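Local coordinates for protein glycosyl hydrolase (PDB 5NDX) that probably hydrolyses glycosidic bonds as a bacterial alpha-L-iduronidase of glycoside hydrolase family 39, an orthologue of the human lysosomal enzyme, at residues C266-G271 with A282-I287; A43-L48 with R323-Y328; G365-E370 with Q490-L495. The protein carries 2 engineered substitutions. All coordinates share one frame; numbering follows the deposited sequence.

Interaction 1: residues C266-G271 with A282-I287; sequences CDPQLG and AYYAGI. With 8U8 ((2~{R},3~{S},4~{S},5~{R},6~{S})-6-(4-methyl-2-oxidanylidene-chromen-7-yl)oxy-3,4,5-tris(oxidanyl)oxane-2-carboxylic acid), chain M.
Pro268 points its ring at helix 282-300 and meets two side chains one helical turn apart, Tyr284 and Ile287. Its CG comes to 3.6 Å from CE1 of Tyr284, arriving at the edge of the aromatic ring and near its plane. The neighbouring CD lies 3.8 Å from the same CE1, so the proline abuts the rim of the phenol, the two side chains crossing at about a right angle, while His279 packs edge-to-face with the tyrosine. The same Pro268 CG also touches the methyl CG2 of Ile287 at 3.8 Å. The first torsion of Tyr284 (chi1 -170°) swings CG away from its own amide nitrogen, and the phenol reaches past the proline, where its OH meets a water at 2.6 Å. This water sits in the plane of the ring and donates to OD1 of Asp267 at 2.7 Å; OD2 of that carboxylate makes a salt bridge with Lys222, also hydrogen-bonded to 8U8. Further along the loop, Gly271 N donates to carboxylate oxygen O6 of 8U8 at 3.1 Å and 160°, while CD2 of Leu270 packs on the coumarin carbon C10 at 3.8 Å. The contact thus closes the loop after the seventh strand of the TIM barrel, 261-263, onto the helix that follows it. No direct hydrogen bond crosses it: buried carbon holds the proline against the helix, and one water carries the polar link from Tyr284 to Asp267, a second-shell residue that is likely to help position Lys222 beside the substrate.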
loop_
_atom_site.group_PDB
_atom_site.type_symbol
_atom_site.label_atom_id
_atom_site.label_comp_id
_atom_site.label_asym_id
_atom_site.label_seq_id
_atom_site.Cartn_x
_atom_site.Cartn_y
_atom_site.Cartn_z
ATOM N N CYS A 266 -1.311 -6.564 -8.247
ATOM C CA CYS A 266 -2.040 -5.852 -9.238
ATOM C C CYS A 266 -1.261 -4.568 -9.549
ATOM O O CYS A 266 -1.378 -3.601 -8.816
ATOM C CB CYS A 266 -3.409 -5.576 -8.728
ATOM S SG CYS A 266 -4.470 -4.694 -9.885
ATOM N N ASP A 267 -0.425 -4.608 -10.578
ATOM C CA ASP A 267 0.384 -3.466 -10.973
ATOM C C ASP A 267 0.021 -3.053 -12.408
ATOM O O ASP A 267 -0.434 -3.867 -13.192
ATOM C CB ASP A 267 1.888 -3.809 -10.845
ATOM C CG ASP A 267 2.238 -4.344 -9.441
ATOM O OD1 ASP A 267 2.223 -3.551 -8.442
ATOM O OD2 ASP A 267 2.503 -5.564 -9.357
ATOM N N PRO A 268 0.213 -1.788 -12.742
ATOM C CA PRO A 268 -0.150 -1.377 -14.096
ATOM C C PRO A 268 0.729 -1.991 -15.168
ATOM O O PRO A 268 0.267 -2.226 -16.282
ATOM C CB PRO A 268 -0.047 0.143 -14.060
ATOM C CG PRO A 268 0.436 0.510 -12.706
ATOM C CD PRO A 268 0.584 -0.670 -11.865
ATOM N N GLN A 269 1.986 -2.267 -14.846
ATOM C CA GLN A 269 2.873 -2.923 -15.803
ATOM C C GLN A 269 3.791 -3.927 -15.130
ATOM O O GLN A 269 4.412 -3.638 -14.075
ATOM C CB GLN A 269 3.693 -1.895 -16.577
ATOM C CG GLN A 269 4.544 -2.495 -17.712
ATOM C CD GLN A 269 5.132 -1.478 -18.685
ATOM O OE1 GLN A 269 5.207 -0.273 -18.404
ATOM N NE2 GLN A 269 5.558 -1.965 -19.852
ATOM N N LEU A 270 3.886 -5.103 -15.738
ATOM C CA LEU A 270 4.888 -6.121 -15.359
ATOM C C LEU A 270 6.313 -5.583 -15.385
ATOM O O LEU A 270 6.627 -4.652 -16.142
ATOM C CB LEU A 270 4.788 -7.379 -16.246
ATOM C CG LEU A 270 3.593 -8.254 -15.887
ATOM C CD1 LEU A 270 2.776 -8.747 -17.099
ATOM C CD2 LEU A 270 4.021 -9.427 -14.956
ATOM N N GLY A 271 7.167 -6.159 -14.537
ATOM C CA GLY A 271 8.640 -5.846 -14.558
ATOM C C GLY A 271 9.045 -4.580 -13.778
ATOM O O GLY A 271 9.329 -3.538 -14.359
ATOM N N ALA A 282 2.346 11.848 -11.092
ATOM C CA ALA A 282 0.957 11.749 -10.740
ATOM C C ALA A 282 0.195 10.719 -11.570
ATOM O O ALA A 282 -0.791 10.170 -11.078
ATOM C CB ALA A 282 0.298 13.118 -10.832
ATOM N N TYR A 283 0.696 10.362 -12.753
ATOM C CA TYR A 283 0.060 9.332 -13.535
ATOM C C TYR A 283 -0.135 8.066 -12.737
ATOM O O TYR A 283 -1.180 7.438 -12.829
ATOM C CB TYR A 283 0.846 9.010 -14.822
ATOM C CG TYR A 283 0.297 7.810 -15.576
ATOM C CD1 TYR A 283 0.687 6.528 -15.244
ATOM C CD2 TYR A 283 -0.648 7.960 -16.574
ATOM C CE1 TYR A 283 0.181 5.420 -15.898
ATOM C CE2 TYR A 283 -1.182 6.861 -17.212
ATOM C CZ TYR A 283 -0.747 5.602 -16.883
ATOM O OH TYR A 283 -1.245 4.493 -17.504
ATOM N N TYR A 284 0.875 7.683 -11.964
ATOM C CA TYR A 284 0.810 6.459 -11.211
ATOM C C TYR A 284 -0.216 6.572 -10.062
ATOM O O TYR A 284 -0.913 5.633 -9.819
ATOM C CB TYR A 284 2.161 6.103 -10.645
ATOM C CG TYR A 284 2.315 4.713 -10.022
ATOM C CD1 TYR A 284 1.582 3.594 -10.451
ATOM C CD2 TYR A 284 3.288 4.506 -9.052
ATOM C CE1 TYR A 284 1.820 2.333 -9.896
ATOM C CE2 TYR A 284 3.492 3.272 -8.489
ATOM C CZ TYR A 284 2.760 2.172 -8.901
ATOM O OH TYR A 284 3.024 0.952 -8.291
ATOM N N ALA A 285 -0.312 7.731 -9.417
ATOM C CA ALA A 285 -1.337 7.909 -8.407
ATOM C C ALA A 285 -2.699 7.754 -9.015
ATOM O O ALA A 285 -3.584 7.114 -8.432
ATOM C CB ALA A 285 -1.191 9.281 -7.755
ATOM N N GLY A 286 -2.899 8.399 -10.182
ATOM C CA GLY A 286 -4.177 8.339 -10.886
ATOM C C GLY A 286 -4.568 6.932 -11.264
ATOM O O GLY A 286 -5.695 6.478 -10.999
ATOM N N ILE A 287 -3.614 6.227 -11.832
ATOM C CA ILE A 287 -3.859 4.888 -12.340
ATOM C C ILE A 287 -4.128 3.865 -11.244
ATOM O O ILE A 287 -4.956 2.981 -11.424
ATOM C CB ILE A 287 -2.721 4.440 -13.312
ATOM C CG1 ILE A 287 -3.297 3.529 -14.396
ATOM C CG2 ILE A 287 -1.661 3.649 -12.624
ATOM C CD1 ILE A 287 -4.103 4.321 -15.428
HETATM C C15 8U8 M . 8.423 -15.172 -15.769
HETATM C C13 8U8 M . 7.065 -14.784 -15.717
HETATM C C14 8U8 M . 6.181 -15.322 -16.656
HETATM C C16 8U8 M . 4.822 -14.995 -16.617
HETATM O O9 8U8 M . 4.112 -15.482 -17.494
HETATM O O8 8U8 M . 4.323 -14.124 -15.668
HETATM C C11 8U8 M . 5.139 -13.668 -14.662
HETATM C C10 8U8 M . 4.578 -12.900 -13.636
HETATM C C12 8U8 M . 6.525 -13.982 -14.683
HETATM C C7 8U8 M . 7.314 -13.518 -13.613
HETATM C C8 8U8 M . 6.748 -12.755 -12.586
HETATM C C9 8U8 M . 5.382 -12.428 -12.592
HETATM O O2 8U8 M . 4.772 -11.708 -11.583
HETATM C C5 8U8 M . 5.471 -10.738 -10.710
HETATM O O1 8U8 M . 6.259 -9.863 -11.531
HETATM C C1 8U8 M . 7.238 -9.109 -10.927
HETATM C C6 8U8 M . 7.135 -7.874 -11.622
HETATM O O7 8U8 M . 8.155 -7.197 -11.669
HETATM O O6 8U8 M . 6.038 -7.599 -12.074
HETATM C C2 8U8 M . 7.031 -8.755 -9.423
HETATM O O5 8U8 M . 6.056 -7.696 -9.324
HETATM C C3 8U8 M . 6.649 -10.011 -8.523
HETATM O O4 8U8 M . 7.686 -10.292 -7.648
HETATM C C4 8U8 M . 6.307 -11.262 -9.392
HETATM O O3 8U8 M . 5.638 -12.262 -8.519
HETATM O O HOH W 1 1.369 -0.955 -8.686
#

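Interaction 2: residues A43-L48 with R323-Y328; sequences AYIGGL and RTIFAY. With 8U8 ((2~{R},3~{S},4~{S},5~{R},6~{S})-6-(4-methyl-2-oxidanylidene-chromen-7-yl)oxy-3,4,5-tris(oxidanyl)oxane-2-carboxylic acid), chain M.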
loop_
_atom_site.group_PDB
_atom_site.type_symbol
_atom_site.label_atom_id
_atom_site.label_comp_id
_atom_site.label_asym_id
_atom_site.label_seq_id
_atom_site.Cartn_x
_atom_site.Cartn_y
_atom_site.Cartn_z
ATOM N N ALA A 43 8.381 2.238 8.584
ATOM C CA ALA A 43 7.805 3.324 9.366
ATOM C C ALA A 43 6.837 4.130 8.525
ATOM O O ALA A 43 5.747 4.461 8.993
ATOM C CB ALA A 43 8.914 4.234 9.872
ATOM N N TYR A 44 7.231 4.486 7.283
ATOM C CA TYR A 44 6.265 5.206 6.420
ATOM C C TYR A 44 5.102 4.324 6.028
ATOM O O TYR A 44 3.961 4.780 6.045
ATOM C CB TYR A 44 6.869 5.705 5.135
ATOM C CG TYR A 44 8.031 6.607 5.244
ATOM C CD1 TYR A 44 7.905 8.001 5.327
ATOM C CD2 TYR A 44 9.296 6.063 5.243
ATOM C CE1 TYR A 44 9.039 8.806 5.346
ATOM C CE2 TYR A 44 10.396 6.852 5.322
ATOM C CZ TYR A 44 10.279 8.209 5.371
ATOM O OH TYR A 44 11.505 8.852 5.433
ATOM N N ILE A 45 5.383 3.052 5.707
ATOM C CA ILE A 45 4.353 2.117 5.242
ATOM C C ILE A 45 3.332 1.808 6.352
ATOM O O ILE A 45 2.136 1.760 6.095
ATOM C CB ILE A 45 4.970 0.836 4.708
ATOM C CG1 ILE A 45 5.767 1.135 3.444
ATOM C CG2 ILE A 45 3.908 -0.217 4.418
ATOM C CD1 ILE A 45 6.763 0.030 3.097
ATOM N N GLY A 46 3.793 1.674 7.589
ATOM C CA GLY A 46 2.889 1.462 8.722
ATOM C C GLY A 46 2.231 2.705 9.284
ATOM O O GLY A 46 1.486 2.614 10.229
ATOM N N GLY A 47 2.588 3.863 8.796
ATOM C CA GLY A 47 2.050 5.115 9.301
ATOM C C GLY A 47 0.863 5.748 8.594
ATOM O O GLY A 47 0.509 6.857 8.948
ATOM N N LEU A 48 0.250 5.069 7.625
ATOM C CA LEU A 48 -0.864 5.620 6.852
ATOM C C LEU A 48 -2.098 5.687 7.716
ATOM O O LEU A 48 -2.273 4.889 8.591
ATOM C CB LEU A 48 -1.178 4.841 5.576
ATOM C CG LEU A 48 -0.334 5.116 4.331
ATOM C CD1 LEU A 48 1.017 4.531 4.474
ATOM C CD2 LEU A 48 -0.945 4.531 3.065
ATOM N N ARG A 323 9.155 0.624 -10.276
ATOM C CA ARG A 323 7.883 0.467 -9.556
ATOM C C ARG A 323 8.149 0.308 -8.077
ATOM O O ARG A 323 8.209 -0.824 -7.505
ATOM C CB ARG A 323 7.111 -0.703 -10.066
ATOM C CG ARG A 323 5.712 -0.896 -9.442
ATOM C CD ARG A 323 4.984 -1.978 -10.287
ATOM N NE ARG A 323 5.324 -3.148 -9.747
ATOM C CZ ARG A 323 5.558 -4.322 -10.304
ATOM N NH1 ARG A 323 5.397 -4.675 -11.571
ATOM N NH2 ARG A 323 5.933 -5.192 -9.419
ATOM N N THR A 324 8.405 1.448 -7.495
ATOM C CA THR A 324 8.850 1.560 -6.100
ATOM C C THR A 324 8.118 2.757 -5.505
ATOM O O THR A 324 7.797 3.745 -6.217
ATOM C CB THR A 324 10.382 1.764 -5.981
ATOM O OG1 THR A 324 10.759 3.041 -6.480
ATOM C CG2 THR A 324 11.147 0.707 -6.803
ATOM N N ILE A 325 7.845 2.672 -4.212
ATOM C CA ILE A 325 7.161 3.709 -3.508
ATOM C C ILE A 325 8.127 4.773 -2.961
ATOM O O ILE A 325 7.662 5.838 -2.469
ATOM C CB ILE A 325 6.241 3.173 -2.369
ATOM C CG1 ILE A 325 6.936 2.163 -1.472
ATOM C CG2 ILE A 325 4.960 2.638 -2.978
ATOM C CD1 ILE A 325 6.254 1.873 -0.165
ATOM N N PHE A 326 9.425 4.504 -2.997
ATOM C CA PHE A 326 10.418 5.542 -2.680
ATOM C C PHE A 326 11.454 5.604 -3.783
ATOM O O PHE A 326 11.727 4.592 -4.404
ATOM C CB PHE A 326 11.167 5.257 -1.373
ATOM C CG PHE A 326 10.273 5.157 -0.158
ATOM C CD1 PHE A 326 9.711 3.960 0.172
ATOM C CD2 PHE A 326 10.027 6.260 0.628
ATOM C CE1 PHE A 326 8.888 3.843 1.270
ATOM C CE2 PHE A 326 9.165 6.173 1.722
ATOM C CZ PHE A 326 8.606 4.959 2.038
ATOM N N ALA A 327 12.015 6.794 -3.986
ATOM C CA ALA A 327 13.236 6.972 -4.744
ATOM C C ALA A 327 14.438 6.900 -3.781
ATOM O O ALA A 327 14.561 7.677 -2.840
ATOM C CB ALA A 327 13.192 8.299 -5.470
ATOM N N TYR A 328 15.275 5.909 -3.996
ATOM C CA TYR A 328 16.450 5.624 -3.188
ATOM C C TYR A 328 17.617 6.440 -3.771
ATOM O O TYR A 328 17.875 6.394 -4.960
ATOM C CB TYR A 328 16.754 4.101 -3.249
ATOM C CG TYR A 328 18.093 3.728 -2.688
ATOM C CD1 TYR A 328 18.287 3.576 -1.306
ATOM C CD2 TYR A 328 19.186 3.554 -3.533
ATOM C CE1 TYR A 328 19.541 3.274 -0.779
ATOM C CE2 TYR A 328 20.449 3.242 -3.018
ATOM C CZ TYR A 328 20.636 3.105 -1.654
ATOM O OH TYR A 328 21.916 2.845 -1.170
HETATM C C15 8U8 M . 8.423 -15.172 -15.769
HETATM C C13 8U8 M . 7.065 -14.784 -15.717
HETATM C C14 8U8 M . 6.181 -15.322 -16.656
HETATM C C16 8U8 M . 4.822 -14.995 -16.617
HETATM O O9 8U8 M . 4.112 -15.482 -17.494
HETATM O O8 8U8 M . 4.323 -14.124 -15.668
HETATM C C11 8U8 M . 5.139 -13.668 -14.662
HETATM C C10 8U8 M . 4.578 -12.900 -13.636
HETATM C C12 8U8 M . 6.525 -13.982 -14.683
HETATM C C7 8U8 M . 7.314 -13.518 -13.613
HETATM C C8 8U8 M . 6.748 -12.755 -12.586
HETATM C C9 8U8 M . 5.382 -12.428 -12.592
HETATM O O2 8U8 M . 4.772 -11.708 -11.583
HETATM C C5 8U8 M . 5.471 -10.738 -10.710
HETATM O O1 8U8 M . 6.259 -9.863 -11.531
HETATM C C1 8U8 M . 7.238 -9.109 -10.927
HETATM C C6 8U8 M . 7.135 -7.874 -11.622
HETATM O O7 8U8 M . 8.155 -7.197 -11.669
HETATM O O6 8U8 M . 6.038 -7.599 -12.074
HETATM C C2 8U8 M . 7.031 -8.755 -9.423
HETATM O O5 8U8 M . 6.056 -7.696 -9.324
HETATM C C3 8U8 M . 6.649 -10.011 -8.523
HETATM O O4 8U8 M . 7.686 -10.292 -7.648
HETATM C C4 8U8 M . 6.307 -11.262 -9.392
HETATM O O3 8U8 M . 5.638 -12.262 -8.519
#
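The carboxylate oxygen O6 of 8U8, held also by the backbone amide of Gly271, is gripped by NH1 of Arg323. The arginine bond is 3.0 Å from NH1 to O6 and nearly straight at 169°, with O6 at the edge of the guanidinium and in its plane. The hydroxyl oxygen O5 of 8U8 also lies at this edge, close to NH2, and Asp313 O is a further acceptor for NH2. Next along the chain, Thr324 OG1 donates to Phe326 O at 2.8 Å from above the carbonyl plane, with Lys363 NZ as a second partner. From this turn Ile325 and Phe326 project toward helix 36-45. CE2 of Phe326 stands over one face of the Tyr44 ring, 3.5 Å above its plane and offset toward the rim, where Tyr44 CD2 lies 3.5 Å from Phe326 CZ. The two rings are oblique, with planes at 55°, and CB of Tyr44 lies at the edge of the Phe326 ring, in the plane of that ring. CD1 of Ile325 meets CG1 of Ile45 at 3.7 Å, the two chains crossing at about a right angle; CG1 of Ile325 sits between its own backbone N and carbonyl carbon (chi1 48°), which turns the branch toward the helix. Leu366 also packs on the Phe326 ring, and Met553 touches Tyr44. Between the segments the join is wholly apolar: it packs the run leading into and including Phe326 of strand 326-330 on helix 36-45, while Arg323, at the head of 323-328, directs its guanidinium at the sugar carboxylate, whose charge it probably balances.

Interaction 3: residues G365-E370 with Q490-L495; sequences GLTSME and QEPALL
The carboxylate of Glu370 lies across the CG-CD edge of the Pro492 ring, the two side chains crossing at about a right angle. OE2 of Glu370 is 3.6 Å from Pro492 CD, and OE1 is 3.8 Å from that same CD, so both oxygens rest against the proline. The chain extends beyond CG, which itself is anti to the carbonyl carbon (chi1 -69°), and this brings the acid out from helix 364-372. One turn earlier Thr367 directs its methyl CG2 at Gln490 O, 3.4 Å away, and at the flank of Pro492. Between the two glutamates, a water donates to Glu370 OE1 at 2.7 Å and to Glu491 OE1 at 3.0 Å. Lys362 makes salt bridges to Glu370 OE2 and Glu491 OE1 and so probably offsets their like charges, while Ser588 OG is hydrogen-bonded to Glu370 OE1. With an alanine here, Lys362 would probably keep only Glu491 of this acid pair, the water would lose an acceptor, and a gap would open beside Pro492. The contact therefore joins a barrel helix to the lead-in of strand 493-503 in the large mixed sheet, its buried acids probably kept ionised by the shared lysine.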
loop_
_atom_site.group_PDB
_atom_site.type_symbol
_atom_site.label_atom_id
_atom_site.label_comp_id
_atom_site.label_asym_id
_atom_site.label_seq_id
_atom_site.Cartn_x
_atom_site.Cartn_y
_atom_site.Cartn_z
ATOM N N GLY A 365 3.184 6.318 -5.721
ATOM C CA GLY A 365 2.642 5.027 -5.363
ATOM C C GLY A 365 2.211 4.955 -3.889
ATOM O O GLY A 365 1.316 4.164 -3.560
ATOM N N LEU A 366 2.894 5.714 -3.014
ATOM C CA LEU A 366 2.617 5.739 -1.580
ATOM C C LEU A 366 1.645 6.851 -1.247
ATOM O O LEU A 366 0.668 6.599 -0.546
ATOM C CB LEU A 366 3.889 5.904 -0.716
ATOM C CG LEU A 366 3.723 5.896 0.806
ATOM C CD1 LEU A 366 2.893 4.683 1.228
ATOM C CD2 LEU A 366 5.084 5.835 1.484
ATOM N N THR A 367 1.867 8.037 -1.797
ATOM C CA THR A 367 1.012 9.174 -1.492
ATOM C C THR A 367 -0.401 8.950 -1.958
ATOM O O THR A 367 -1.363 9.349 -1.285
ATOM C CB THR A 367 1.572 10.491 -2.003
ATOM O OG1 THR A 367 1.768 10.412 -3.422
ATOM C CG2 THR A 367 2.886 10.802 -1.317
ATOM N N SER A 368 -0.564 8.272 -3.079
ATOM C CA SER A 368 -1.900 7.958 -3.530
ATOM C C SER A 368 -2.619 7.095 -2.457
ATOM O O SER A 368 -3.801 7.305 -2.203
ATOM C CB SER A 368 -1.912 7.221 -4.868
ATOM O OG SER A 368 -1.130 6.053 -4.751
ATOM N N MET A 369 -1.902 6.125 -1.890
ATOM C CA MET A 369 -2.449 5.272 -0.829
ATOM C C MET A 369 -2.716 6.001 0.476
ATOM O O MET A 369 -3.688 5.657 1.185
ATOM C CB MET A 369 -1.577 4.032 -0.630
ATOM C CG MET A 369 -1.591 3.161 -1.892
ATOM S SD MET A 369 -0.556 1.737 -1.685
ATOM C CE MET A 369 -1.752 0.500 -1.234
ATOM N N GLU A 370 -1.922 7.021 0.773
ATOM C CA GLU A 370 -2.224 7.927 1.880
ATOM C C GLU A 370 -3.578 8.620 1.740
ATOM O O GLU A 370 -4.332 8.684 2.709
ATOM C CB GLU A 370 -1.143 8.997 2.073
ATOM C CG GLU A 370 0.181 8.451 2.587
ATOM C CD GLU A 370 1.246 9.538 2.920
ATOM O OE1 GLU A 370 1.228 10.192 4.002
ATOM O OE2 GLU A 370 2.132 9.721 2.085
ATOM N N GLN A 490 7.232 16.026 -0.926
ATOM C CA GLN A 490 6.844 14.628 -0.978
ATOM C C GLN A 490 5.567 14.334 -0.216
ATOM O O GLN A 490 4.976 13.277 -0.428
ATOM C CB GLN A 490 7.922 13.698 -0.410
ATOM C CG GLN A 490 7.968 13.600 1.131
ATOM C CD GLN A 490 9.096 12.748 1.682
ATOM O OE1 GLN A 490 9.202 12.537 2.933
ATOM N NE2 GLN A 490 9.925 12.246 0.834
ATOM N N GLU A 491 5.160 15.252 0.666
ATOM C CA GLU A 491 4.010 15.025 1.534
ATOM C C GLU A 491 2.694 15.377 0.843
ATOM O O GLU A 491 2.612 16.402 0.163
ATOM C CB GLU A 491 4.111 15.843 2.836
ATOM C CG GLU A 491 5.355 15.579 3.709
ATOM C CD GLU A 491 5.599 14.119 4.068
ATOM O OE1 GLU A 491 4.632 13.298 4.050
ATOM O OE2 GLU A 491 6.788 13.796 4.421
ATOM N N PRO A 492 1.657 14.546 1.038
ATOM C CA PRO A 492 0.328 14.866 0.453
ATOM C C PRO A 492 -0.021 16.311 0.791
ATOM O O PRO A 492 -0.051 16.709 1.965
ATOM C CB PRO A 492 -0.596 13.893 1.162
ATOM C CG PRO A 492 0.259 12.709 1.396
ATOM C CD PRO A 492 1.644 13.243 1.708
ATOM N N ALA A 493 -0.220 17.083 -0.247
ATOM C CA ALA A 493 -0.277 18.516 -0.158
ATOM C C ALA A 493 -1.705 19.055 -0.155
ATOM O O ALA A 493 -2.559 18.627 -0.943
ATOM C CB ALA A 493 0.455 19.105 -1.375
ATOM N N LEU A 494 -1.929 20.056 0.684
ATOM C CA LEU A 494 -3.150 20.848 0.609
ATOM C C LEU A 494 -3.195 21.725 -0.658
ATOM O O LEU A 494 -2.327 22.559 -0.901
ATOM C CB LEU A 494 -3.269 21.741 1.857
ATOM C CG LEU A 494 -3.549 20.914 3.149
ATOM C CD1 LEU A 494 -3.357 21.725 4.421
ATOM C CD2 LEU A 494 -4.942 20.328 3.133
ATOM N N LEU A 495 -4.258 21.564 -1.416
ATOM C CA LEU A 495 -4.494 22.288 -2.635
ATOM C C LEU A 495 -4.769 23.759 -2.301
ATOM O O LEU A 495 -4.327 24.660 -3.018
ATOM C CB LEU A 495 -5.676 21.663 -3.401
ATOM C CG LEU A 495 -6.031 22.335 -4.732
ATOM C CD1 LEU A 495 -4.940 22.169 -5.791
ATOM C CD2 LEU A 495 -7.356 21.767 -5.239
HETATM O O HOH W 2 2.192 12.251 5.388
#

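Overall arrangement
Interactions 1 and 2 share the bound 8U8: Gly271 and Arg323 both reach its carboxylate, and the two sites meet directly, with Gln269 O probably hydrogen-bonded to Arg323 NH1 at 2.9 Å and a long, weak ion pair between Asp267 and Arg323 NE. Interaction 3 takes no part in the pocket but touches both. Its helix packs Gly365 CA against Tyr284 CE2 of interaction 1 at 3.7 Å, and Leu366 CD2 against Phe326 CZ of interaction 2 at 3.7 Å. The centres of interactions 2 and 3 are about 11 Å apart, and that of interaction 1 is about 15 Å from each. Helix 364-372 thus lies between the two contacts whose segments reach the ligand and the lead-in to the mixed sheet.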